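Local coordinates for SAM dependent methyltransferase (Aquifex aeolicus, PDB 3DH0), which binds S-adenosylmethionine and is probably a methyltransferase that uses it as the methyl donor, at residues L42-G47 and I110-T115; V65-V70 and K88-L93; I141-K146 and E156-E161. All coordinates share one frame; numbering follows the deposited sequence.

Interaction 1. Residues L42-G47 and I110-T115; sequences LDVGTG and IFMAFT. With SAM (S-adenosylmethionine), chain C.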
loop_
_atom_site.group_PDB
_atom_site.type_symbol
_atom_site.label_atom_id
_atom_site.label_comp_id
_atom_site.label_asym_id
_atom_site.label_seq_id
_atom_site.Cartn_x
_atom_site.Cartn_y
_atom_site.Cartn_z
ATOM N N LEU A 42 7.046 -3.316 0.170
ATOM C CA LEU A 42 6.844 -2.122 0.975
ATOM C C LEU A 42 5.349 -1.866 1.041
ATOM O O LEU A 42 4.680 -1.819 0.014
ATOM C CB LEU A 42 7.551 -0.909 0.358
ATOM C CG LEU A 42 7.439 0.378 1.186
ATOM C CD1 LEU A 42 8.102 0.168 2.540
ATOM C CD2 LEU A 42 8.084 1.541 0.462
ATOM N N ASP A 43 4.841 -1.725 2.261
ATOM C CA ASP A 43 3.429 -1.463 2.507
ATOM C C ASP A 43 3.398 -0.029 2.999
ATOM O O ASP A 43 3.689 0.232 4.156
ATOM C CB ASP A 43 2.918 -2.419 3.587
ATOM C CG ASP A 43 1.411 -2.338 3.794
ATOM O OD1 ASP A 43 0.711 -1.744 2.944
ATOM O OD2 ASP A 43 0.923 -2.885 4.813
ATOM N N VAL A 44 3.042 0.895 2.117
ATOM C CA VAL A 44 3.047 2.315 2.453
ATOM C C VAL A 44 2.163 2.784 3.621
ATOM O O VAL A 44 2.680 3.093 4.692
ATOM C CB VAL A 44 2.799 3.148 1.183
ATOM C CG1 VAL A 44 2.841 4.623 1.494
ATOM C CG2 VAL A 44 3.880 2.819 0.170
ATOM N N GLY A 45 0.854 2.871 3.457
ATOM C CA GLY A 45 0.062 3.296 4.603
ATOM C C GLY A 45 -0.344 2.063 5.383
ATOM O O GLY A 45 -1.501 1.642 5.343
ATOM N N THR A 46 0.606 1.481 6.101
ATOM C CA THR A 46 0.331 0.264 6.835
ATOM C C THR A 46 -0.841 0.370 7.812
ATOM O O THR A 46 -1.536 -0.612 8.054
ATOM C CB THR A 46 1.585 -0.222 7.561
ATOM O OG1 THR A 46 1.481 -1.630 7.769
ATOM C CG2 THR A 46 1.733 0.465 8.900
ATOM N N GLY A 47 -1.060 1.558 8.360
ATOM C CA GLY A 47 -2.161 1.768 9.283
ATOM C C GLY A 47 -2.237 0.805 10.452
ATOM O O GLY A 47 -1.373 0.793 11.321
ATOM N N ILE A 110 5.856 -2.752 -4.312
ATOM C CA ILE A 110 5.360 -1.623 -3.541
ATOM C C ILE A 110 3.834 -1.701 -3.549
ATOM O O ILE A 110 3.198 -1.628 -4.591
ATOM C CB ILE A 110 5.800 -0.283 -4.143
ATOM C CG1 ILE A 110 7.322 -0.225 -4.262
ATOM C CG2 ILE A 110 5.332 0.867 -3.251
ATOM C CD1 ILE A 110 7.811 0.860 -5.215
ATOM N N PHE A 111 3.254 -1.860 -2.373
ATOM C CA PHE A 111 1.811 -1.979 -2.222
ATOM C C PHE A 111 1.271 -0.756 -1.503
ATOM O O PHE A 111 1.667 -0.463 -0.372
ATOM C CB PHE A 111 1.510 -3.241 -1.418
ATOM C CG PHE A 111 0.070 -3.446 -1.107
ATOM C CD1 PHE A 111 -0.867 -3.570 -2.123
ATOM C CD2 PHE A 111 -0.344 -3.581 0.215
ATOM C CE1 PHE A 111 -2.198 -3.835 -1.835
ATOM C CE2 PHE A 111 -1.665 -3.845 0.525
ATOM C CZ PHE A 111 -2.602 -3.975 -0.504
ATOM N N MET A 112 0.375 -0.034 -2.159
ATOM C CA MET A 112 -0.210 1.156 -1.565
ATOM C C MET A 112 -1.731 1.002 -1.485
ATOM O O MET A 112 -2.440 1.324 -2.432
ATOM C CB MET A 112 0.167 2.374 -2.406
ATOM C CG MET A 112 0.588 3.570 -1.581
ATOM S SD MET A 112 1.034 4.991 -2.575
ATOM C CE MET A 112 2.394 4.376 -3.472
ATOM N N ALA A 113 -2.232 0.506 -0.357
ATOM C CA ALA A 113 -3.673 0.300 -0.201
ATOM C C ALA A 113 -4.425 1.428 0.501
ATOM O O ALA A 113 -4.294 1.623 1.705
ATOM C CB ALA A 113 -3.935 -1.019 0.517
ATOM N N PHE A 114 -5.236 2.142 -0.272
ATOM C CA PHE A 114 -6.035 3.261 0.225
ATOM C C PHE A 114 -5.217 4.376 0.864
ATOM O O PHE A 114 -5.716 5.099 1.727
ATOM C CB PHE A 114 -7.074 2.773 1.241
ATOM C CG PHE A 114 -7.987 1.713 0.707
ATOM C CD1 PHE A 114 -7.825 0.381 1.091
ATOM C CD2 PHE A 114 -9.005 2.043 -0.185
ATOM C CE1 PHE A 114 -8.657 -0.602 0.599
ATOM C CE2 PHE A 114 -9.847 1.069 -0.685
ATOM C CZ PHE A 114 -9.678 -0.264 -0.293
ATOM N N THR A 115 -3.975 4.537 0.440
ATOM C CA THR A 115 -3.160 5.572 1.032
ATOM C C THR A 115 -2.690 6.651 0.051
ATOM O O THR A 115 -2.291 7.737 0.469
ATOM C CB THR A 115 -1.951 4.925 1.809
ATOM O OG1 THR A 115 -0.921 5.898 2.058
ATOM C CG2 THR A 115 -1.379 3.774 1.027
HETATM N N SAM C . -3.808 0.487 4.181
HETATM C CA SAM C . -4.410 0.316 5.539
HETATM C C SAM C . -5.297 -0.908 5.574
HETATM O O SAM C . -5.420 -1.576 4.547
HETATM O OXT SAM C . -5.855 -1.149 6.694
HETATM C CB SAM C . -5.229 1.552 5.898
HETATM C CG SAM C . -4.461 2.760 5.544
HETATM S SD SAM C . -5.153 4.411 5.835
HETATM C CE SAM C . -6.457 4.512 4.608
HETATM C "C5'" SAM C . -3.863 5.396 5.233
HETATM C "C4'" SAM C . -2.636 5.488 6.117
HETATM O "O4'" SAM C . -1.718 6.277 5.369
HETATM C "C3'" SAM C . -2.858 6.345 7.379
HETATM O "O3'" SAM C . -2.773 5.404 8.488
HETATM C "C2'" SAM C . -1.679 7.295 7.457
HETATM O "O2'" SAM C . -1.024 7.478 8.694
HETATM C "C1'" SAM C . -0.817 6.805 6.253
HETATM N N9 SAM C . -0.077 7.805 5.508
HETATM C C8 SAM C . -0.466 9.045 5.041
HETATM N N7 SAM C . 0.469 9.663 4.391
HETATM C C5 SAM C . 1.552 8.785 4.426
HETATM C C6 SAM C . 2.872 8.858 3.894
HETATM N N6 SAM C . 3.305 9.934 3.201
HETATM N N1 SAM C . 3.728 7.784 4.105
HETATM C C2 SAM C . 3.254 6.727 4.806
HETATM N N3 SAM C . 2.039 6.563 5.341
HETATM C C4 SAM C . 1.229 7.634 5.112
#

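Interaction 2. Residues V65-V70 and K88-L93; sequences VYAIDV and KNVEVL. With SAM (S-adenosylmethionine), chain C.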
loop_
_atom_site.group_PDB
_atom_site.type_symbol
_atom_site.label_atom_id
_atom_site.label_comp_id
_atom_site.label_asym_id
_atom_site.label_seq_id
_atom_site.Cartn_x
_atom_site.Cartn_y
_atom_site.Cartn_z
ATOM N N VAL A 65 8.742 -7.905 4.662
ATOM C CA VAL A 65 7.707 -6.899 4.532
ATOM C C VAL A 65 8.025 -5.660 5.358
ATOM O O VAL A 65 8.094 -5.721 6.579
ATOM C CB VAL A 65 6.330 -7.445 4.995
ATOM C CG1 VAL A 65 5.275 -6.365 4.849
ATOM C CG2 VAL A 65 5.943 -8.670 4.191
ATOM N N TYR A 66 8.239 -4.538 4.690
ATOM C CA TYR A 66 8.495 -3.295 5.397
ATOM C C TYR A 66 7.176 -2.557 5.454
ATOM O O TYR A 66 6.637 -2.168 4.426
ATOM C CB TYR A 66 9.523 -2.431 4.664
ATOM C CG TYR A 66 10.928 -2.968 4.723
ATOM C CD1 TYR A 66 11.644 -2.958 5.916
ATOM C CD2 TYR A 66 11.526 -3.521 3.592
ATOM C CE1 TYR A 66 12.910 -3.486 5.983
ATOM C CE2 TYR A 66 12.791 -4.054 3.653
ATOM C CZ TYR A 66 13.474 -4.034 4.850
ATOM O OH TYR A 66 14.719 -4.582 4.925
ATOM N N ALA A 67 6.659 -2.374 6.659
ATOM C CA ALA A 67 5.396 -1.688 6.854
ATOM C C ALA A 67 5.634 -0.302 7.440
ATOM O O ALA A 67 5.891 -0.170 8.625
ATOM C CB ALA A 67 4.508 -2.502 7.786
ATOM N N ILE A 68 5.547 0.732 6.614
ATOM C CA ILE A 68 5.756 2.089 7.092
ATOM C C ILE A 68 4.459 2.834 7.349
ATOM O O ILE A 68 3.383 2.364 7.032
ATOM C CB ILE A 68 6.582 2.912 6.096
ATOM C CG1 ILE A 68 5.916 2.860 4.718
ATOM C CG2 ILE A 68 8.019 2.401 6.057
ATOM C CD1 ILE A 68 6.548 3.764 3.669
ATOM N N ASP A 69 4.578 4.007 7.944
ATOM C CA ASP A 69 3.435 4.841 8.243
ATOM C C ASP A 69 3.926 6.078 8.967
ATOM O O ASP A 69 4.685 5.979 9.925
ATOM C CB ASP A 69 2.435 4.093 9.116
ATOM C CG ASP A 69 1.037 4.671 9.013
ATOM O OD1 ASP A 69 0.880 5.887 9.229
ATOM O OD2 ASP A 69 0.094 3.916 8.710
ATOM N N VAL A 70 3.485 7.242 8.495
ATOM C CA VAL A 70 3.867 8.528 9.075
ATOM C C VAL A 70 3.359 8.738 10.490
ATOM O O VAL A 70 3.931 9.529 11.225
ATOM C CB VAL A 70 3.353 9.718 8.239
ATOM C CG1 VAL A 70 4.076 9.787 6.897
ATOM C CG2 VAL A 70 1.849 9.602 8.046
ATOM N N LYS A 88 6.969 -13.247 11.591
ATOM C CA LYS A 88 8.411 -13.064 11.713
ATOM C C LYS A 88 9.153 -12.297 10.616
ATOM O O LYS A 88 10.218 -11.756 10.869
ATOM C CB LYS A 88 9.071 -14.429 11.911
ATOM C CG LYS A 88 8.496 -15.207 13.087
ATOM C CD LYS A 88 8.978 -14.710 14.460
ATOM C CE LYS A 88 10.376 -15.227 14.793
ATOM N NZ LYS A 88 10.644 -15.239 16.264
ATOM N N ASN A 89 8.606 -12.234 9.411
ATOM C CA ASN A 89 9.289 -11.536 8.330
ATOM C C ASN A 89 8.851 -10.095 8.130
ATOM O O ASN A 89 9.139 -9.492 7.092
ATOM C CB ASN A 89 9.095 -12.292 7.021
ATOM C CG ASN A 89 7.638 -12.376 6.599
ATOM O OD1 ASN A 89 7.329 -12.878 5.522
ATOM N ND2 ASN A 89 6.737 -11.887 7.445
ATOM N N VAL A 90 8.158 -9.528 9.109
ATOM C CA VAL A 90 7.701 -8.161 8.957
ATOM C C VAL A 90 8.431 -7.177 9.836
ATOM O O VAL A 90 8.610 -7.395 11.030
ATOM C CB VAL A 90 6.203 -8.020 9.239
ATOM C CG1 VAL A 90 5.747 -6.602 8.891
ATOM C CG2 VAL A 90 5.437 -9.041 8.439
ATOM N N GLU A 91 8.834 -6.079 9.215
ATOM C CA GLU A 91 9.548 -5.020 9.896
ATOM C C GLU A 91 8.694 -3.736 9.822
ATOM O O GLU A 91 8.497 -3.166 8.755
ATOM C CB GLU A 91 10.910 -4.844 9.212
ATOM C CG GLU A 91 11.998 -4.258 10.069
ATOM C CD GLU A 91 12.388 -5.139 11.240
ATOM O OE1 GLU A 91 12.929 -6.238 11.034
ATOM O OE2 GLU A 91 12.159 -4.726 12.384
ATOM N N VAL A 92 8.168 -3.308 10.966
ATOM C CA VAL A 92 7.332 -2.106 11.041
ATOM C C VAL A 92 8.160 -0.861 11.342
ATOM O O VAL A 92 8.846 -0.801 12.352
ATOM C CB VAL A 92 6.253 -2.247 12.132
ATOM C CG1 VAL A 92 5.357 -1.021 12.134
ATOM C CG2 VAL A 92 5.443 -3.513 11.895
ATOM N N LEU A 93 8.076 0.138 10.469
ATOM C CA LEU A 93 8.863 1.355 10.639
ATOM C C LEU A 93 8.094 2.685 10.639
ATOM O O LEU A 93 7.049 2.833 9.999
ATOM C CB LEU A 93 9.945 1.413 9.549
ATOM C CG LEU A 93 10.884 0.213 9.344
ATOM C CD1 LEU A 93 11.812 0.475 8.170
ATOM C CD2 LEU A 93 11.689 -0.041 10.596
HETATM N N SAM C . -3.808 0.487 4.181
HETATM C CA SAM C . -4.410 0.316 5.539
HETATM C C SAM C . -5.297 -0.908 5.574
HETATM O O SAM C . -5.420 -1.576 4.547
HETATM O OXT SAM C . -5.855 -1.149 6.694
HETATM C CB SAM C . -5.229 1.552 5.898
HETATM C CG SAM C . -4.461 2.760 5.544
HETATM S SD SAM C . -5.153 4.411 5.835
HETATM C CE SAM C . -6.457 4.512 4.608
HETATM C "C5'" SAM C . -3.863 5.396 5.233
HETATM C "C4'" SAM C . -2.636 5.488 6.117
HETATM O "O4'" SAM C . -1.718 6.277 5.369
HETATM C "C3'" SAM C . -2.858 6.345 7.379
HETATM O "O3'" SAM C . -2.773 5.404 8.488
HETATM C "C2'" SAM C . -1.679 7.295 7.457
HETATM O "O2'" SAM C . -1.024 7.478 8.694
HETATM C "C1'" SAM C . -0.817 6.805 6.253
HETATM N N9 SAM C . -0.077 7.805 5.508
HETATM C C8 SAM C . -0.466 9.045 5.041
HETATM N N7 SAM C . 0.469 9.663 4.391
HETATM C C5 SAM C . 1.552 8.785 4.426
HETATM C C6 SAM C . 2.872 8.858 3.894
HETATM N N6 SAM C . 3.305 9.934 3.201
HETATM N N1 SAM C . 3.728 7.784 4.105
HETATM C C2 SAM C . 3.254 6.727 4.806
HETATM N N3 SAM C . 2.039 6.563 5.341
HETATM C C4 SAM C . 1.229 7.634 5.112
#

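Interaction 3. Residues I141-K146 and E156-E161; sequences IIDWKK and EEVYSE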
loop_
_atom_site.group_PDB
_atom_site.type_symbol
_atom_site.label_atom_id
_atom_site.label_comp_id
_atom_site.label_asym_id
_atom_site.label_seq_id
_atom_site.Cartn_x
_atom_site.Cartn_y
_atom_site.Cartn_z
ATOM N N ILE A 141 -1.095 -0.030 -6.637
ATOM C CA ILE A 141 -1.889 0.985 -5.953
ATOM C C ILE A 141 -3.384 0.663 -5.989
ATOM O O ILE A 141 -3.977 0.549 -7.057
ATOM C CB ILE A 141 -1.635 2.373 -6.592
ATOM C CG1 ILE A 141 -0.140 2.684 -6.537
ATOM C CG2 ILE A 141 -2.442 3.435 -5.884
ATOM C CD1 ILE A 141 0.237 3.996 -7.136
ATOM N N ILE A 142 -3.988 0.525 -4.813
ATOM C CA ILE A 142 -5.415 0.209 -4.711
ATOM C C ILE A 142 -6.210 1.279 -3.959
ATOM O O ILE A 142 -5.870 1.621 -2.826
ATOM C CB ILE A 142 -5.628 -1.160 -3.999
ATOM C CG1 ILE A 142 -5.018 -2.283 -4.840
ATOM C CG2 ILE A 142 -7.113 -1.418 -3.774
ATOM C CD1 ILE A 142 -5.263 -3.679 -4.295
ATOM N N ASP A 143 -7.265 1.804 -4.578
ATOM C CA ASP A 143 -8.077 2.819 -3.911
ATOM C C ASP A 143 -9.565 2.862 -4.281
ATOM O O ASP A 143 -9.991 2.232 -5.241
ATOM C CB ASP A 143 -7.466 4.207 -4.114
ATOM C CG ASP A 143 -7.470 5.022 -2.833
ATOM O OD1 ASP A 143 -8.507 5.003 -2.128
ATOM O OD2 ASP A 143 -6.444 5.672 -2.525
ATOM N N TRP A 144 -10.347 3.618 -3.508
ATOM C CA TRP A 144 -11.792 3.751 -3.738
ATOM C C TRP A 144 -12.089 4.446 -5.047
ATOM O O TRP A 144 -11.282 5.254 -5.515
ATOM C CB TRP A 144 -12.469 4.578 -2.645
ATOM C CG TRP A 144 -12.301 4.083 -1.261
ATOM C CD1 TRP A 144 -11.433 4.559 -0.322
ATOM C CD2 TRP A 144 -13.050 3.039 -0.633
ATOM N NE1 TRP A 144 -11.599 3.873 0.859
ATOM C CE2 TRP A 144 -12.585 2.937 0.695
ATOM C CE3 TRP A 144 -14.068 2.183 -1.061
ATOM C CZ2 TRP A 144 -13.115 2.005 1.599
ATOM C CZ3 TRP A 144 -14.590 1.259 -0.165
ATOM C CH2 TRP A 144 -14.114 1.179 1.146
ATOM N N LYS A 145 -13.268 4.157 -5.604
ATOM C CA LYS A 145 -13.733 4.749 -6.861
ATOM C C LYS A 145 -14.106 6.210 -6.580
ATOM O O LYS A 145 -14.419 6.562 -5.437
ATOM C CB LYS A 145 -14.961 3.979 -7.371
ATOM C CG LYS A 145 -14.853 3.510 -8.812
ATOM C CD LYS A 145 -14.366 2.072 -8.927
ATOM C CE LYS A 145 -15.537 1.083 -8.860
ATOM N NZ LYS A 145 -15.094 -0.342 -8.963
ATOM N N LYS A 146 -14.078 7.065 -7.598
ATOM C CA LYS A 146 -14.412 8.467 -7.356
ATOM C C LYS A 146 -15.855 8.793 -7.682
ATOM O O LYS A 146 -16.156 9.818 -8.296
ATOM C CB LYS A 146 -13.502 9.422 -8.146
ATOM C CG LYS A 146 -13.442 10.826 -7.537
ATOM C CD LYS A 146 -12.875 11.845 -8.506
ATOM C CE LYS A 146 -12.138 12.974 -7.779
ATOM N NZ LYS A 146 -12.915 13.549 -6.646
ATOM N N GLU A 156 -14.968 13.666 -3.043
ATOM C CA GLU A 156 -14.027 14.787 -3.154
ATOM C C GLU A 156 -12.789 14.506 -2.315
ATOM O O GLU A 156 -11.785 15.227 -2.383
ATOM C CB GLU A 156 -14.641 16.118 -2.692
ATOM C CG GLU A 156 -16.148 16.153 -2.584
ATOM C CD GLU A 156 -16.661 15.414 -1.358
ATOM O OE1 GLU A 156 -16.029 15.511 -0.276
ATOM O OE2 GLU A 156 -17.709 14.743 -1.490
ATOM N N GLU A 157 -12.871 13.449 -1.518
ATOM C CA GLU A 157 -11.763 13.074 -0.663
ATOM C C GLU A 157 -10.823 12.066 -1.335
ATOM O O GLU A 157 -9.785 11.714 -0.784
ATOM C CB GLU A 157 -12.305 12.492 0.645
ATOM C CG GLU A 157 -12.962 13.507 1.574
ATOM C CD GLU A 157 -12.374 13.449 2.991
ATOM O OE1 GLU A 157 -12.217 12.315 3.519
ATOM O OE2 GLU A 157 -12.079 14.527 3.582
ATOM N N VAL A 158 -11.165 11.622 -2.535
ATOM C CA VAL A 158 -10.344 10.637 -3.215
ATOM C C VAL A 158 -10.053 11.039 -4.653
ATOM O O VAL A 158 -10.675 11.958 -5.184
ATOM C CB VAL A 158 -11.058 9.258 -3.231
ATOM C CG1 VAL A 158 -12.254 9.289 -4.186
ATOM C CG2 VAL A 158 -10.088 8.172 -3.643
ATOM N N TYR A 159 -9.089 10.349 -5.266
ATOM C CA TYR A 159 -8.725 10.570 -6.664
ATOM C C TYR A 159 -9.506 9.538 -7.461
ATOM O O TYR A 159 -10.032 8.571 -6.907
ATOM C CB TYR A 159 -7.248 10.265 -6.927
ATOM C CG TYR A 159 -6.215 11.189 -6.331
ATOM C CD1 TYR A 159 -5.323 10.726 -5.369
ATOM C CD2 TYR A 159 -6.079 12.498 -6.774
ATOM C CE1 TYR A 159 -4.320 11.540 -4.866
ATOM C CE2 TYR A 159 -5.079 13.323 -6.276
ATOM C CZ TYR A 159 -4.203 12.837 -5.325
ATOM O OH TYR A 159 -3.209 13.641 -4.836
ATOM N N SER A 160 -9.562 9.728 -8.768
ATOM C CA SER A 160 -10.225 8.771 -9.630
ATOM C C SER A 160 -9.076 8.079 -10.362
ATOM O O SER A 160 -8.002 8.666 -10.523
ATOM C CB SER A 160 -11.110 9.480 -10.654
ATOM O OG SER A 160 -10.316 10.087 -11.663
ATOM N N GLU A 161 -9.295 6.842 -10.804
ATOM C CA GLU A 161 -8.270 6.097 -11.533
ATOM C C GLU A 161 -7.656 6.980 -12.610
ATOM O O GLU A 161 -6.483 6.868 -12.946
ATOM C CB GLU A 161 -8.885 4.876 -12.203
ATOM C CG GLU A 161 -10.034 5.222 -13.128
ATOM C CD GLU A 161 -11.397 4.886 -12.529
ATOM O OE1 GLU A 161 -11.674 5.339 -11.390
ATOM O OE2 GLU A 161 -12.186 4.172 -13.210
#

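Interaction 1. Residues L42-G47 and I110-T115
The amino group of S-adenosylmethionine sits where the C-terminal ends of two neighbouring strands open into their loops. SAM N donates one hydrogen bond to Gly45 O (2.8 Å) and another to Ala113 O (2.8 Å), so two backbone carbonyls grip the group, and their partial negative charge would suit a positively charged ammonium. Thr115 OG1 makes a weak hydrogen bond to SAM O4' at 3.4 Å. Its first torsion (163°) sets this hydroxyl anti to the backbone N and leaves CG2 in the crowded position, 3.4 Å from Gly45 N. Glycine suits residue 45, the centre of an inverse gamma turn, because a CB there would run into Thr115 CB. Val44 lays CG1 against the adenine, 3.9 Å from SAM C2, while its CB packs on Met112 CG.

Behind this shell, strands 40-43 and 107-113 run parallel in the Rossmann-like sheet of a class I methyltransferase, and the glycine-containing turn after the first strand is the family's motif I. Two backbone bonds tie the strands, each donor lying nearly along the C=O axis: Phe111 N to Leu42 O (2.8 Å, 172° at the hydrogen) and Val44 N to Phe111 O (3.2 Å). Asp43 and Phe111 point the same way, OD1 approaching Phe111 CD2 obliquely. The other carboxylate oxygen, OD2, is met by Thr46 OG1 from above the carboxylate plane. Leu55 of helix 52-59 touches both Asp43 and Phe111; on the other face, Leu129 of helix 122-132 packs against the apolar chains of Leu42, Ile110 and Met112.

Interaction 2. Residues V65-V70 and K88-L93
Strands 64-69 and 90-94 are the two parallel strands of a beta-alpha-beta crossover through helix 72-85, part of the Rossmann-like methyltransferase fold, and their side chains pair off face by face. On one face Tyr66, with CG anti to the carbonyl carbon, lies alongside Glu91, and its CD1 rests 3.9 Å from Glu91 CB. The carboxylate end of Glu91 bends away at chi2 (65°), leaving its aliphatic root as the packing surface. Leu93 runs beside the same ring and brings CD1 obliquely to Tyr66 CD1, while the phenol OH bonds to Lys64. Ile68 crosses Leu93 obliquely farther along.

The opposite face carries small and beta-branched residues, which suit a surface roofed by helices. Val65 and Val90 point the same way, CB against CG2 at 3.9 Å, and Ala67 lets Val92 CG2 come to 4.3 Å from its CB. Leu52 of helix 52-59 packs on Val65 and Ala67, and Val75, Trp79 and Val82 of helix 72-85 on Val92. Between the faces the backbones zip together: Glu91 N meets Val65 O nearly along the C=O axis (2.8 Å), whereas Leu93 N reaches Ala67 O from above the carbonyl plane.

At the strand's ligand end, Asp69 turns CG anti to its backbone N and directs both oxygens at the ribose. Replacing it by an alanine would probably weaken cofactor binding, since both ribose hydroxyl bonds, the bond that OD2 accepts from Gly47 N and the one OD1 accepts from Gln71 N would go. Val70 adds apolar contact, CG1 lying 3.4 Å from SAM C6. Each oxygen takes one hydroxyl: SAM O2' donates to Asp69 OD1 (2.5 Å) and SAM O3' to Asp69 OD2 (3.2 Å).

Interaction 3. Residues I141-K146 and E156-E161
Glu156, in a 3-10 turn, starts its side chain away from the strand, yet its CA lies 3.9 Å from Lys146 NZ. Val158 follows, points toward the strand end and spreads its two methyls along it. CG2, anti to the backbone N, touches Trp144 O at 3.7 Å and Asp143 OD1 at 3.9 Å; CG1 lies 3.7 Å from Lys145 O. Valine suits the place because its two branches can fill positions along the strand end at once. Asp143 keeps its own polar atoms occupied: OD1 accepts Trp144 N through its anti lone pair, and OD2 is bonded to His117. The carbonyl of Val158 receives a weak hydrogen bond from Lys146 NZ (3.1 Å), whose stronger partner is Pro155 O. The lysine chain stays extended until it bends at chi4 (-48°), which lets the ammonium reach both carbonyls.

Tyr159, whose CB points away, has its ring against Phe116. At Ser160, CB lies against the lysine stem, 3.5 Å from Lys146 CB and 3.6 Å from Lys146 CD. Ser160 is also the N-cap of the next helix: OG bonds weakly to Trp162 N, while Glu163 OE1 accepts Ser160 N, the reciprocal half of a capping box. Glu161 then begins helix 161-170, whose Val164 and Ile167 pack against Tyr159, while Phe186 of strand 185-191 touches Asp143 and Glu161 beside the end of strand 137-144.

Overall arrangement
From the N terminus, strand 40-43 enters first and leads into the cofactor turn; residues 110-115 follow 63 positions after 42-47, end to start, so interaction 1 closes a long loop. Within that loop lies interaction 2, where 65-70 and 88-93 close a shorter crossover toward one edge of the sheet. The two meet because strands 40-43 and 64-69 are neighbours, and both touch S-adenosylmethionine. Interaction 3 comes afterward in series, closing a short loop between strand 137-144 and helix 161-170. It joins interaction 1 through adjacent strands 107-113 and 137-144, but stands about 24 Å from interaction 2, centre to centre, across the chain's middle.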